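Local coordinates for fiber protein (Human adenovirus 14, PDB 3F0Y) that forms the trimeric knob at the tip of the viral fibre and probably attaches the virus to receptors on the host cell, at residues I154-L160 / I173-W179; Y139-T145 / T193-F199; C28-D32 / S62-L68; L88-L92 / I165-T169; M119-T123 / M159-R163. One frame throughout, in Å; residues are numbered along the deposited sequence. Where two conformers were deposited one is given.

The five contacts illustrate how one small beta-sandwich changes its chemistry from core to surface. Contacts 1, 2 and 5 are buried, contact 3 is partly so and contact 4 lies at the surface. Contact 1, the backbone-bonded pairing of strands 151-160 and 171-180, lies about 8 Å from the chain's centre, measured centre to centre. Contact 2 touches it directly: strand 137-145 is the next strand of the same sheet, and residues 193-199 bring in the opposite sheet and the subunit interface. Contact 5 shares Met159 and Leu160 with contact 1 and replaces strand pairing by a single hydrogen bond from a side-chain amide. Contact 3 relies on methionines, whereas contact 4 combines leucines with an ion pair belonging to one loop.

Contact 1: I154-L160 / I173-W179; sequences IDISVML and IRITWSW
The apolar face of this antiparallel pair carries Ile156, Val158 and Leu160 from one strand and Ile173, Ile175 and Trp177 from the other. Ile156 CG2 meets Ile175 CG2 at 3.8 Å, Ile156 CG1 lies 3.6 Å from Trp177 CD1, and Leu160 CD2 is 4.0 Å from Ile173 CG1; Ile156, Leu160, Ile173 and Ile175 all hold chi1 m, chi2 t. Where Ile154 faces Trp179, Ile154 CG1 packs 3.8 Å from Trp179 CE3. Both backbones are extended, their axes 4.6 Å apart at closest and 152° between directions. The register sets Val158 against Ile175, a non-hydrogen-bonded pair with CA atoms 4.5 Å apart. Hydrogen-bonded pairs flank it: Ser157 N to Thr176 O 2.9 Å and Thr176 N to Ser157 O 2.7 Å; Met159 N to Arg174 O 2.9 Å and Arg174 N to Met159 O 3.0 Å. Beyond Ile156 and Trp177 the pattern repeats, Asp155 N to Ser178 O 2.8 Å and Ser178 N to Asp155 O 2.9 Å. On the polar face, Met159 CE lies 3.3 Å from Arg174 NH1, while Glu79 forms a salt bridge with Arg174. One water joins Asp155 OD2 and Ser178 OG, 2.8 Å from each. This is a beta hairpin at the centre of a four-stranded antiparallel sheet of the knob's beta-sandwich.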
# COMPACT_ATOMS: atom_id res chain seq x y z
N ILE A 154 10.22 11.03 5.34
CA ILE A 154 11.13 10.21 6.14
C ILE A 154 11.28 8.85 5.47
O ILE A 154 10.28 8.22 5.13
CB ILE A 154 10.59 10.01 7.57
CG1 ILE A 154 10.44 11.36 8.28
CG2 ILE A 154 11.50 9.08 8.37
CD1 ILE A 154 9.80 11.26 9.65
N ASP A 155 12.52 8.40 5.28
CA ASP A 155 12.78 7.09 4.68
C ASP A 155 12.53 5.99 5.70
O ASP A 155 12.89 6.12 6.87
CB ASP A 155 14.22 6.99 4.19
CG ASP A 155 14.54 7.98 3.09
OD1 ASP A 155 13.66 8.25 2.25
OD2 ASP A 155 15.68 8.48 3.07
N ILE A 156 11.92 4.89 5.25
CA ILE A 156 11.73 3.73 6.10
C ILE A 156 12.35 2.50 5.46
O ILE A 156 12.13 2.22 4.28
CB ILE A 156 10.24 3.45 6.38
CG1 ILE A 156 9.60 4.66 7.07
CG2 ILE A 156 10.09 2.21 7.26
CD1 ILE A 156 8.16 4.44 7.45
N SER A 157 13.14 1.79 6.25
CA SER A 157 13.72 0.51 5.85
C SER A 157 13.22 -0.53 6.84
O SER A 157 13.33 -0.35 8.05
CB SER A 157 15.24 0.59 5.88
OG SER A 157 15.82 -0.61 5.39
N VAL A 158 12.65 -1.61 6.31
CA VAL A 158 12.25 -2.75 7.13
C VAL A 158 13.12 -3.94 6.74
O VAL A 158 13.30 -4.22 5.55
CB VAL A 158 10.76 -3.10 6.92
CG1 VAL A 158 10.39 -4.33 7.74
CG2 VAL A 158 9.88 -1.92 7.29
N MET A 159 13.68 -4.62 7.74
CA MET A 159 14.36 -5.88 7.51
C MET A 159 13.64 -6.97 8.29
O MET A 159 13.45 -6.85 9.50
CB MET A 159 15.83 -5.82 7.93
CG MET A 159 16.64 -7.02 7.45
SD MET A 159 18.40 -6.94 7.85
CE MET A 159 18.36 -7.18 9.62
N LEU A 160 13.22 -8.01 7.58
CA LEU A 160 12.54 -9.14 8.19
C LEU A 160 13.54 -10.26 8.44
O LEU A 160 14.30 -10.62 7.54
CB LEU A 160 11.41 -9.63 7.28
CG LEU A 160 10.38 -8.57 6.91
CD1 LEU A 160 9.35 -9.15 5.95
CD2 LEU A 160 9.70 -8.00 8.15
N ILE A 173 11.40 -8.29 13.16
CA ILE A 173 10.99 -7.17 12.34
C ILE A 173 11.75 -5.95 12.84
O ILE A 173 11.57 -5.53 13.98
CB ILE A 173 9.47 -6.90 12.43
CG1 ILE A 173 8.66 -8.14 12.04
CG2 ILE A 173 9.08 -5.72 11.54
CD1 ILE A 173 7.17 -7.97 12.22
N ARG A 174 12.63 -5.42 12.00
CA ARG A 174 13.40 -4.23 12.33
C ARG A 174 12.98 -3.10 11.41
O ARG A 174 13.18 -3.18 10.20
CB ARG A 174 14.89 -4.50 12.17
CG ARG A 174 15.46 -5.53 13.13
CD ARG A 174 16.97 -5.58 13.02
NE ARG A 174 17.60 -6.46 14.01
CZ ARG A 174 17.91 -7.74 13.81
NH1 ARG A 174 17.64 -8.34 12.65
NH2 ARG A 174 18.50 -8.42 14.78
N ILE A 175 12.38 -2.06 11.98
CA ILE A 175 11.86 -0.93 11.21
C ILE A 175 12.71 0.30 11.52
O ILE A 175 12.74 0.77 12.65
CB ILE A 175 10.39 -0.63 11.57
CG1 ILE A 175 9.55 -1.90 11.54
CG2 ILE A 175 9.82 0.41 10.61
CD1 ILE A 175 8.15 -1.72 12.09
N THR A 176 13.39 0.81 10.50
CA THR A 176 14.29 1.95 10.65
C THR A 176 13.73 3.18 9.95
O THR A 176 13.55 3.18 8.73
CB THR A 176 15.69 1.65 10.06
OG1 THR A 176 16.27 0.55 10.76
CG2 THR A 176 16.60 2.87 10.19
N TRP A 177 13.47 4.23 10.73
CA TRP A 177 13.10 5.53 10.20
C TRP A 177 14.37 6.36 10.11
O TRP A 177 15.18 6.35 11.04
CB TRP A 177 12.12 6.25 11.13
CG TRP A 177 10.75 5.67 11.15
CD1 TRP A 177 9.68 6.09 10.41
CD2 TRP A 177 10.28 4.59 11.96
NE1 TRP A 177 8.58 5.32 10.71
CE2 TRP A 177 8.92 4.40 11.66
CE3 TRP A 177 10.89 3.76 12.91
CZ2 TRP A 177 8.15 3.41 12.27
CZ3 TRP A 177 10.12 2.78 13.53
CH2 TRP A 177 8.77 2.61 13.20
N SER A 178 14.55 7.07 9.01
CA SER A 178 15.73 7.91 8.83
C SER A 178 15.49 9.07 7.89
O SER A 178 14.60 9.04 7.04
CB SER A 178 16.91 7.07 8.32
OG SER A 178 16.68 6.62 7.00
N TRP A 179 16.29 10.12 8.07
CA TRP A 179 16.36 11.18 7.08
C TRP A 179 17.72 11.85 7.10
O TRP A 179 18.41 11.86 8.13
CB TRP A 179 15.23 12.20 7.28
CG TRP A 179 15.30 12.98 8.55
CD1 TRP A 179 16.01 14.12 8.77
CD2 TRP A 179 14.59 12.70 9.76
NE1 TRP A 179 15.81 14.56 10.05
CE2 TRP A 179 14.94 13.71 10.69
CE3 TRP A 179 13.71 11.69 10.16
CZ2 TRP A 179 14.43 13.74 11.99
CZ3 TRP A 179 13.20 11.72 11.46
CH2 TRP A 179 13.57 12.74 12.35
O HOH W 1 17.68 8.37 5.06
O HOH W 2 15.13 -8.22 11.04

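Contact 2: Y139-T145 / T193-F199; sequences YGTCHYT and TLVTSPF
Ser197, with chi1 p, turns its hydroxyl toward residues 139-145 of strand 137-145, where Ser197 OG accepts from His143 N at 2.7 Å; Ser197 N returns a bond to His143 O at 2.8 Å. The two extended segments run 145° apart end to end, with CA atoms 5.2 Å apart at His143 and Ser197. Cys142 (chi1 p) points toward the partner, its SG 3.8 Å from Thr196 CB. Phe199 (chi1 t, chi2 57°) brings CE1 to 3.7 Å from Gly140 CA, where a CB would clash with the ring. Tyr144 (chi1 t, chi2 77°) presents its ring edge to Val195 O, 3.3 Å from CD1, and sends its hydroxyl to Glu186. Waters bridge the gaps: one joins Thr141 O (2.7 Å) to Pro198 O (3.0 Å), another Thr145 N (2.7 Å) to Val195 O (2.5 Å). Thr145 OG1 bonds Tyr139 OH of a neighbouring subunit, so the contact is part of the trimer interface. Its chemistry implies a junction without continuous strand pairing, in which a serine hydroxyl and two waters serve the backbone groups.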
# COMPACT_ATOMS: atom_id res chain seq x y z
N TYR A 139 11.28 -1.43 1.65
CA TYR A 139 11.55 0.00 1.71
C TYR A 139 10.29 0.82 1.45
O TYR A 139 9.37 0.38 0.77
CB TYR A 139 12.61 0.40 0.69
CG TYR A 139 13.88 -0.41 0.78
CD1 TYR A 139 14.08 -1.52 -0.03
CD2 TYR A 139 14.89 -0.06 1.68
CE1 TYR A 139 15.25 -2.26 0.04
CE2 TYR A 139 16.06 -0.80 1.76
CZ TYR A 139 16.24 -1.90 0.94
OH TYR A 139 17.40 -2.64 1.01
N GLY A 140 10.28 2.03 1.99
CA GLY A 140 9.18 2.95 1.76
C GLY A 140 9.45 4.31 2.36
O GLY A 140 10.59 4.63 2.72
N THR A 141 8.40 5.11 2.45
CA THR A 141 8.48 6.45 3.01
C THR A 141 7.24 6.75 3.85
O THR A 141 6.16 6.21 3.60
CB THR A 141 8.61 7.51 1.88
OG1 THR A 141 9.74 7.20 1.06
CG2 THR A 141 8.77 8.91 2.46
N CYS A 142 7.41 7.62 4.84
CA CYS A 142 6.30 8.18 5.59
C CYS A 142 6.60 9.66 5.68
O CYS A 142 7.60 10.12 5.12
CB CYS A 142 6.17 7.53 6.97
SG CYS A 142 7.50 7.91 8.11
N HIS A 143 5.75 10.41 6.37
CA HIS A 143 5.96 11.85 6.48
C HIS A 143 5.77 12.33 7.90
O HIS A 143 4.94 11.81 8.65
CB HIS A 143 5.01 12.60 5.56
CG HIS A 143 5.37 12.49 4.11
ND1 HIS A 143 5.03 11.40 3.34
CD2 HIS A 143 6.04 13.34 3.29
CE1 HIS A 143 5.48 11.58 2.11
NE2 HIS A 143 6.10 12.74 2.05
N TYR A 144 6.56 13.34 8.26
CA TYR A 144 6.34 14.10 9.48
C TYR A 144 5.65 15.40 9.08
O TYR A 144 6.13 16.13 8.21
CB TYR A 144 7.68 14.40 10.17
CG TYR A 144 7.58 15.48 11.22
CD1 TYR A 144 7.03 15.22 12.47
CD2 TYR A 144 8.03 16.77 10.96
CE1 TYR A 144 6.93 16.21 13.43
CE2 TYR A 144 7.94 17.77 11.92
CZ TYR A 144 7.39 17.48 13.15
OH TYR A 144 7.28 18.45 14.11
N THR A 145 4.52 15.69 9.72
CA THR A 145 3.79 16.93 9.49
C THR A 145 4.40 18.02 10.37
O THR A 145 4.33 17.95 11.60
CB THR A 145 2.29 16.77 9.80
OG1 THR A 145 1.76 15.67 9.06
CG2 THR A 145 1.52 18.04 9.44
N THR A 193 5.93 17.41 19.01
CA THR A 193 5.88 15.95 19.12
C THR A 193 6.30 15.32 17.80
O THR A 193 5.77 15.68 16.74
CB THR A 193 4.47 15.46 19.47
OG1 THR A 193 4.01 16.12 20.65
CG2 THR A 193 4.46 13.95 19.71
N LEU A 194 7.25 14.40 17.87
CA LEU A 194 7.67 13.63 16.70
C LEU A 194 6.61 12.57 16.41
O LEU A 194 6.50 11.57 17.13
CB LEU A 194 9.03 12.97 16.94
CG LEU A 194 9.57 12.03 15.85
CD1 LEU A 194 9.26 12.54 14.45
CD2 LEU A 194 11.07 11.82 16.04
N VAL A 195 5.82 12.81 15.37
CA VAL A 195 4.83 11.85 14.89
C VAL A 195 5.17 11.49 13.45
O VAL A 195 5.34 12.37 12.61
CB VAL A 195 3.41 12.43 14.94
CG1 VAL A 195 2.41 11.47 14.29
CG2 VAL A 195 3.01 12.74 16.38
N THR A 196 5.26 10.20 13.16
CA THR A 196 5.40 9.74 11.78
C THR A 196 4.01 9.36 11.27
O THR A 196 3.17 8.89 12.03
CB THR A 196 6.35 8.52 11.66
OG1 THR A 196 5.80 7.39 12.34
CG2 THR A 196 7.73 8.85 12.24
N SER A 197 3.77 9.59 9.98
CA SER A 197 2.53 9.16 9.36
C SER A 197 2.57 7.64 9.20
O SER A 197 3.66 7.07 9.12
CB SER A 197 2.31 9.85 8.01
OG SER A 197 3.35 9.54 7.10
N PRO A 198 1.40 6.99 9.15
CA PRO A 198 1.41 5.53 9.08
C PRO A 198 2.14 5.00 7.85
O PRO A 198 1.96 5.53 6.75
CB PRO A 198 -0.08 5.17 9.00
CG PRO A 198 -0.80 6.35 9.51
CD PRO A 198 0.03 7.53 9.15
N PHE A 199 2.98 3.99 8.05
CA PHE A 199 3.59 3.27 6.95
C PHE A 199 2.98 1.89 6.88
O PHE A 199 2.98 1.15 7.88
CB PHE A 199 5.11 3.16 7.14
CG PHE A 199 5.79 2.34 6.08
CD1 PHE A 199 5.66 2.67 4.74
CD2 PHE A 199 6.56 1.24 6.42
CE1 PHE A 199 6.28 1.92 3.75
CE2 PHE A 199 7.19 0.48 5.44
CZ PHE A 199 7.05 0.82 4.11
O HOH W 3 3.57 5.92 4.22
O HOH W 4 3.73 14.16 11.78

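Contact 3: C28-D32 / S62-L68; sequences CQMMD and SNNFNML
The long side chain of Met31 is the bump here, and the hollow it enters is walled by the first turn of helix 63-66 and by Leu68. Met31 (chi1 m, chi2 t, chi3 m) extends so that its terminal methyl sits against the helix start: CE lies 3.3 Å from Phe65 N, 3.6 Å from Phe65 CB, 3.7 Å from Asn64 CB and 3.6 Å from Ser62 OG. The sulfur completes the fit, with Met31 SD 3.9 Å from Leu68 CD1. It also stands 5.3 Å from the centroid of the Phe65 ring and 85° off the ring normal, an edge-on Met-aromatic contact. The helix start that walls the hollow is capped: Ser62 occupies the N-cap position, its OG accepting from Phe65 N at 3.1 Å, and Asn66 N bonds Ser62 O at 3.0 Å. The short helix follows strand 51-60 of the antiparallel beta-sandwich, while residues 28-32 belong to the irregular loop between strands 16-18 and 39-48. The nearest backbone approach puts the CA atoms of Met31 and Phe65 7.2 Å apart, a gap spanned by side chains. Met30, curled by chi2 and chi3 both p, places CG 3.8 Å from Phe65 CE1. Phe65 itself (chi1 t, chi2 75°) reaches inward to meet Phe76 edge-to-face, and both carboxylate oxygens of Asp38 accept backbone hydrogen bonds from the loop, OD1 from Met30 N and OD2 from Met31 N.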
# COMPACT_ATOMS: atom_id res chain seq x y z
N CYS A 28 7.25 1.91 24.13
CA CYS A 28 8.42 1.61 23.31
C CYS A 28 9.63 2.43 23.72
O CYS A 28 9.52 3.63 23.97
CB CYS A 28 8.08 1.87 21.84
SG CYS A 28 9.41 1.53 20.68
N GLN A 29 10.79 1.77 23.81
CA GLN A 29 12.06 2.45 24.02
C GLN A 29 12.84 2.44 22.71
O GLN A 29 13.57 1.49 22.40
CB GLN A 29 12.86 1.77 25.14
CG GLN A 29 14.17 2.49 25.47
CD GLN A 29 14.88 1.90 26.68
OE1 GLN A 29 14.25 1.32 27.56
NE2 GLN A 29 16.20 2.07 26.73
N MET A 30 12.67 3.50 21.92
CA MET A 30 13.27 3.60 20.60
C MET A 30 14.76 3.94 20.66
O MET A 30 15.57 3.28 20.02
CB MET A 30 12.54 4.67 19.78
CG MET A 30 12.84 4.62 18.29
SD MET A 30 12.06 3.22 17.47
CE MET A 30 10.37 3.79 17.38
N MET A 31 15.11 4.97 21.42
CA MET A 31 16.48 5.48 21.44
C MET A 31 17.38 4.69 22.40
O MET A 31 16.93 4.27 23.47
CB MET A 31 16.50 6.95 21.83
CG MET A 31 15.67 7.84 20.93
SD MET A 31 15.82 9.58 21.35
CE MET A 31 15.10 9.62 22.99
N ASP A 32 18.64 4.52 22.01
CA ASP A 32 19.62 3.82 22.84
C ASP A 32 19.93 4.64 24.10
O ASP A 32 20.10 4.08 25.18
CB ASP A 32 20.90 3.55 22.04
CG ASP A 32 21.68 2.35 22.57
OD1 ASP A 32 21.73 2.14 23.80
OD2 ASP A 32 22.26 1.61 21.74
N SER A 62 9.04 11.23 24.98
CA SER A 62 10.17 11.85 25.68
C SER A 62 10.65 13.10 24.94
O SER A 62 10.52 13.20 23.72
CB SER A 62 11.33 10.86 25.85
OG SER A 62 12.15 10.79 24.69
N ASN A 63 11.19 14.05 25.70
CA ASN A 63 11.69 15.29 25.12
C ASN A 63 12.80 15.04 24.10
O ASN A 63 12.77 15.58 23.00
CB ASN A 63 12.21 16.23 26.21
CG ASN A 63 12.72 17.55 25.66
OD1 ASN A 63 13.89 17.90 25.84
ND2 ASN A 63 11.85 18.27 24.96
N ASN A 64 13.76 14.19 24.47
CA ASN A 64 14.89 13.89 23.60
C ASN A 64 14.47 13.25 22.28
O ASN A 64 15.05 13.54 21.24
CB ASN A 64 15.91 12.99 24.32
CG ASN A 64 16.74 13.75 25.34
OD1 ASN A 64 16.64 14.97 25.46
ND2 ASN A 64 17.57 13.03 26.08
N PHE A 65 13.47 12.37 22.33
CA PHE A 65 12.94 11.76 21.11
C PHE A 65 12.20 12.79 20.26
O PHE A 65 12.40 12.85 19.05
CB PHE A 65 12.01 10.59 21.44
CG PHE A 65 11.53 9.86 20.22
CD1 PHE A 65 12.38 9.01 19.52
CD2 PHE A 65 10.24 10.05 19.74
CE1 PHE A 65 11.94 8.34 18.39
CE2 PHE A 65 9.79 9.39 18.61
CZ PHE A 65 10.65 8.53 17.93
N ASN A 66 11.34 13.58 20.89
CA ASN A 66 10.60 14.62 20.19
C ASN A 66 11.51 15.68 19.57
O ASN A 66 11.20 16.21 18.51
CB ASN A 66 9.59 15.29 21.14
CG ASN A 66 8.40 14.40 21.43
OD1 ASN A 66 8.04 13.54 20.63
ND2 ASN A 66 7.76 14.62 22.58
N MET A 67 12.63 15.96 20.23
CA MET A 67 13.58 16.95 19.73
C MET A 67 14.44 16.43 18.57
O MET A 67 15.19 17.21 17.98
CB MET A 67 14.48 17.45 20.87
CG MET A 67 13.78 18.39 21.84
SD MET A 67 13.22 19.92 21.07
CE MET A 67 14.79 20.71 20.71
N LEU A 68 14.33 15.15 18.24
CA LEU A 68 15.02 14.60 17.06
C LEU A 68 14.58 15.32 15.78
O LEU A 68 15.34 15.39 14.81
CB LEU A 68 14.79 13.09 16.92
CG LEU A 68 15.36 12.19 18.02
CD1 LEU A 68 15.05 10.74 17.71
CD2 LEU A 68 16.86 12.39 18.21

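Contact 4: L88-L92 / I165-T169; sequences LLTSL and IRADT
Residues 90-92 have helical backbone angles without regular helix bonds, closed by a weak bond of 3.3 Å from Leu92 N to Leu89 O. Facing them, residues 166-169 form a type I beta turn with Thr169 N bonded to Arg166 O at 3.0 Å. The two bends stay well apart at the backbone, the CA atoms of Leu89 and Thr169 being 7.8 Å distant. The turn belongs to the loop linking the hairpin strands 151-160 and 171-180, and residues 88-92 to the loop after strand 73-82, so loops attached to two neighbouring strands of one sheet, 73-82 and 171-180, meet at the knob surface. Leucines fill the space between them. Leu92 (chi1 m, chi2 t) puts CD2 3.8 Å from Ile165 CD1, while its CD1 lies 3.4 Å from Thr169 OG1 and over one face of the Arg166 guanidinium, 3.5 Å from NE. Leu89, in the same rotamer, sets CD1 3.6 Å from Asp168 O. Arg166 is held by its own loop: NE forms a salt bridge with Asp168 OD1 at 3.0 Å, and NH2 donates to OD2 of that aspartate at 3.1 Å.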
# COMPACT_ATOMS: atom_id res chain seq x y z
N LEU A 88 6.07 -11.72 21.37
CA LEU A 88 7.09 -10.67 21.47
C LEU A 88 8.00 -10.90 22.67
O LEU A 88 7.53 -11.16 23.78
CB LEU A 88 6.41 -9.30 21.59
CG LEU A 88 7.32 -8.07 21.67
CD1 LEU A 88 8.09 -7.88 20.37
CD2 LEU A 88 6.50 -6.83 21.99
N LEU A 89 9.31 -10.81 22.43
CA LEU A 89 10.31 -10.85 23.50
C LEU A 89 10.63 -9.42 23.91
O LEU A 89 11.47 -8.76 23.30
CB LEU A 89 11.57 -11.58 23.02
CG LEU A 89 11.38 -13.07 22.71
CD1 LEU A 89 12.54 -13.62 21.89
CD2 LEU A 89 11.20 -13.87 23.99
N THR A 90 9.94 -8.94 24.94
CA THR A 90 9.97 -7.52 25.32
C THR A 90 11.34 -7.04 25.80
O THR A 90 11.70 -5.89 25.59
CB THR A 90 8.93 -7.20 26.41
OG1 THR A 90 9.21 -7.97 27.59
CG2 THR A 90 7.52 -7.51 25.93
N SER A 91 12.09 -7.93 26.46
CA SER A 91 13.42 -7.58 26.97
C SER A 91 14.41 -7.27 25.84
O SER A 91 15.26 -6.39 25.98
CB SER A 91 13.97 -8.70 27.85
OG SER A 91 14.12 -9.91 27.11
N LEU A 92 14.31 -8.00 24.73
CA LEU A 92 15.18 -7.79 23.57
C LEU A 92 14.67 -6.70 22.63
O LEU A 92 15.44 -6.12 21.87
CB LEU A 92 15.34 -9.08 22.78
CG LEU A 92 15.97 -10.28 23.50
CD1 LEU A 92 15.83 -11.52 22.64
CD2 LEU A 92 17.43 -10.01 23.84
N ILE A 165 19.46 -12.36 17.41
CA ILE A 165 20.37 -11.85 18.45
C ILE A 165 20.46 -12.78 19.66
O ILE A 165 21.35 -12.62 20.50
CB ILE A 165 19.97 -10.43 18.92
CG1 ILE A 165 18.56 -10.41 19.53
CG2 ILE A 165 20.04 -9.45 17.76
CD1 ILE A 165 18.24 -9.11 20.25
N ARG A 166 19.55 -13.75 19.76
CA ARG A 166 19.55 -14.72 20.85
C ARG A 166 18.90 -16.01 20.37
O ARG A 166 18.12 -16.00 19.41
CB ARG A 166 18.80 -14.15 22.06
CG ARG A 166 19.19 -14.78 23.39
CD ARG A 166 18.71 -13.95 24.59
NE ARG A 166 17.25 -13.96 24.73
CZ ARG A 166 16.58 -13.38 25.73
NH1 ARG A 166 17.22 -12.74 26.70
NH2 ARG A 166 15.26 -13.45 25.76
N ALA A 167 19.22 -17.12 21.03
CA ALA A 167 18.78 -18.46 20.60
C ALA A 167 17.26 -18.59 20.48
O ALA A 167 16.76 -19.33 19.62
CB ALA A 167 19.32 -19.53 21.55
N ASP A 168 16.53 -17.88 21.33
CA ASP A 168 15.06 -17.95 21.34
C ASP A 168 14.38 -16.94 20.41
O ASP A 168 13.16 -16.85 20.40
CB ASP A 168 14.53 -17.79 22.77
CG ASP A 168 14.87 -16.44 23.38
OD1 ASP A 168 15.79 -15.77 22.86
OD2 ASP A 168 14.23 -16.05 24.37
N THR A 169 15.17 -16.17 19.65
CA THR A 169 14.61 -15.22 18.69
C THR A 169 14.37 -15.91 17.35
O THR A 169 15.29 -16.06 16.55
CB THR A 169 15.55 -14.01 18.50
OG1 THR A 169 15.72 -13.33 19.75
CG2 THR A 169 14.96 -13.04 17.49

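Contact 5: M119-T123 / M159-R163; sequences MPSTT and MLNQR
Asn161 lays its side chain along the backbone of residues 120-122, its carboxamide bridging two parts of the chain. With chi1 m and chi2 -23°, ND2 donates to Pro120 O at 3.2 Å with an N-H...O angle of 162°, while OD1 comes within 3.6 Å of Pro120 CG. The same ND2 lies 3.8 Å from both CA and CG2 of Thr122, and it bonds Tyr125 O as well; OD1 accepts from Cys172 N. At Asn161 the backbone turns: phi/psi of 54/-114 breaks the extended course of Leu160 (-98/131) where the strand gives way to a loop, and Arg163 N then bonds Asn161 O at 2.7 Å. Beside the polar link is a small apolar one, Pro120 CB to Leu160 CB at 4.0 Å, with Leu160 in chi1 m, chi2 t. Residues 119-121 are extended, and the nearest CA atoms are those of Pro120 and Leu160, 6.4 Å apart. The contact thus ties a long connection to the end of a strand. Strand 199-204 adjoins it, Tyr203 touching both Pro120 and Leu160 and Ile204 pairing with Ser121 through the backbone, while Tyr171 at the start of strand 171-180 packs on Asn161 and Thr122.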
# COMPACT_ATOMS: atom_id res chain seq x y z
N MET A 119 3.77 -13.85 11.84
CA MET A 119 5.21 -13.64 11.72
C MET A 119 5.67 -13.62 10.27
O MET A 119 5.03 -14.22 9.40
CB MET A 119 5.96 -14.76 12.45
CG MET A 119 5.71 -14.81 13.94
SD MET A 119 6.31 -13.34 14.77
CE MET A 119 4.82 -12.35 14.85
N PRO A 120 6.80 -12.93 10.00
CA PRO A 120 7.40 -12.99 8.67
C PRO A 120 7.94 -14.39 8.38
O PRO A 120 8.67 -14.95 9.20
CB PRO A 120 8.53 -11.97 8.75
CG PRO A 120 8.86 -11.87 10.19
CD PRO A 120 7.57 -12.08 10.92
N SER A 121 7.56 -14.94 7.23
CA SER A 121 7.96 -16.28 6.83
C SER A 121 9.48 -16.43 6.81
O SER A 121 10.18 -15.62 6.20
CB SER A 121 7.40 -16.61 5.44
OG SER A 121 8.02 -17.76 4.91
N THR A 122 9.98 -17.47 7.48
CA THR A 122 11.41 -17.80 7.41
C THR A 122 11.76 -18.42 6.06
O THR A 122 12.93 -18.49 5.69
CB THR A 122 11.83 -18.75 8.55
OG1 THR A 122 11.00 -19.92 8.53
CG2 THR A 122 11.70 -18.06 9.90
N THR A 123 10.75 -18.88 5.33
CA THR A 123 10.94 -19.37 3.97
C THR A 123 11.11 -18.20 3.00
O THR A 123 11.96 -18.25 2.12
CB THR A 123 9.78 -20.27 3.51
OG1 THR A 123 9.59 -21.33 4.45
CG2 THR A 123 10.07 -20.86 2.13
N MET A 159 13.68 -4.62 7.74
CA MET A 159 14.36 -5.88 7.51
C MET A 159 13.64 -6.97 8.29
O MET A 159 13.45 -6.85 9.50
CB MET A 159 15.83 -5.82 7.93
CG MET A 159 16.64 -7.02 7.45
SD MET A 159 18.40 -6.94 7.85
CE MET A 159 18.36 -7.18 9.62
N LEU A 160 13.22 -8.01 7.58
CA LEU A 160 12.54 -9.14 8.19
C LEU A 160 13.54 -10.26 8.44
O LEU A 160 14.30 -10.62 7.54
CB LEU A 160 11.41 -9.63 7.28
CG LEU A 160 10.38 -8.57 6.91
CD1 LEU A 160 9.35 -9.15 5.95
CD2 LEU A 160 9.70 -8.00 8.15
N ASN A 161 13.53 -10.80 9.65
CA ASN A 161 14.40 -11.91 10.03
C ASN A 161 15.88 -11.60 9.76
O ASN A 161 16.43 -10.71 10.40
CB ASN A 161 13.92 -13.20 9.35
CG ASN A 161 12.52 -13.61 9.80
OD1 ASN A 161 12.07 -13.22 10.88
ND2 ASN A 161 11.84 -14.39 8.98
N GLN A 162 16.51 -12.33 8.83
CA GLN A 162 17.91 -12.12 8.44
C GLN A 162 18.92 -12.53 9.52
O GLN A 162 19.76 -13.40 9.29
CB GLN A 162 18.17 -10.68 7.98
CG GLN A 162 19.62 -10.39 7.58
CD GLN A 162 20.18 -11.41 6.61
OE1 GLN A 162 19.57 -11.70 5.58
NE2 GLN A 162 21.34 -11.96 6.93
N ARG A 163 18.86 -11.88 10.68
CA ARG A 163 19.82 -12.17 11.74
C ARG A 163 19.14 -12.15 13.12
O ARG A 163 18.40 -11.23 13.45
CB ARG A 163 21.02 -11.21 11.64
CG ARG A 163 21.18 -10.17 12.74
CD ARG A 163 22.32 -9.21 12.42
NE ARG A 163 21.83 -7.89 12.02
CZ ARG A 163 21.51 -6.91 12.87
NH1 ARG A 163 21.63 -7.08 14.19
NH2 ARG A 163 21.06 -5.75 12.40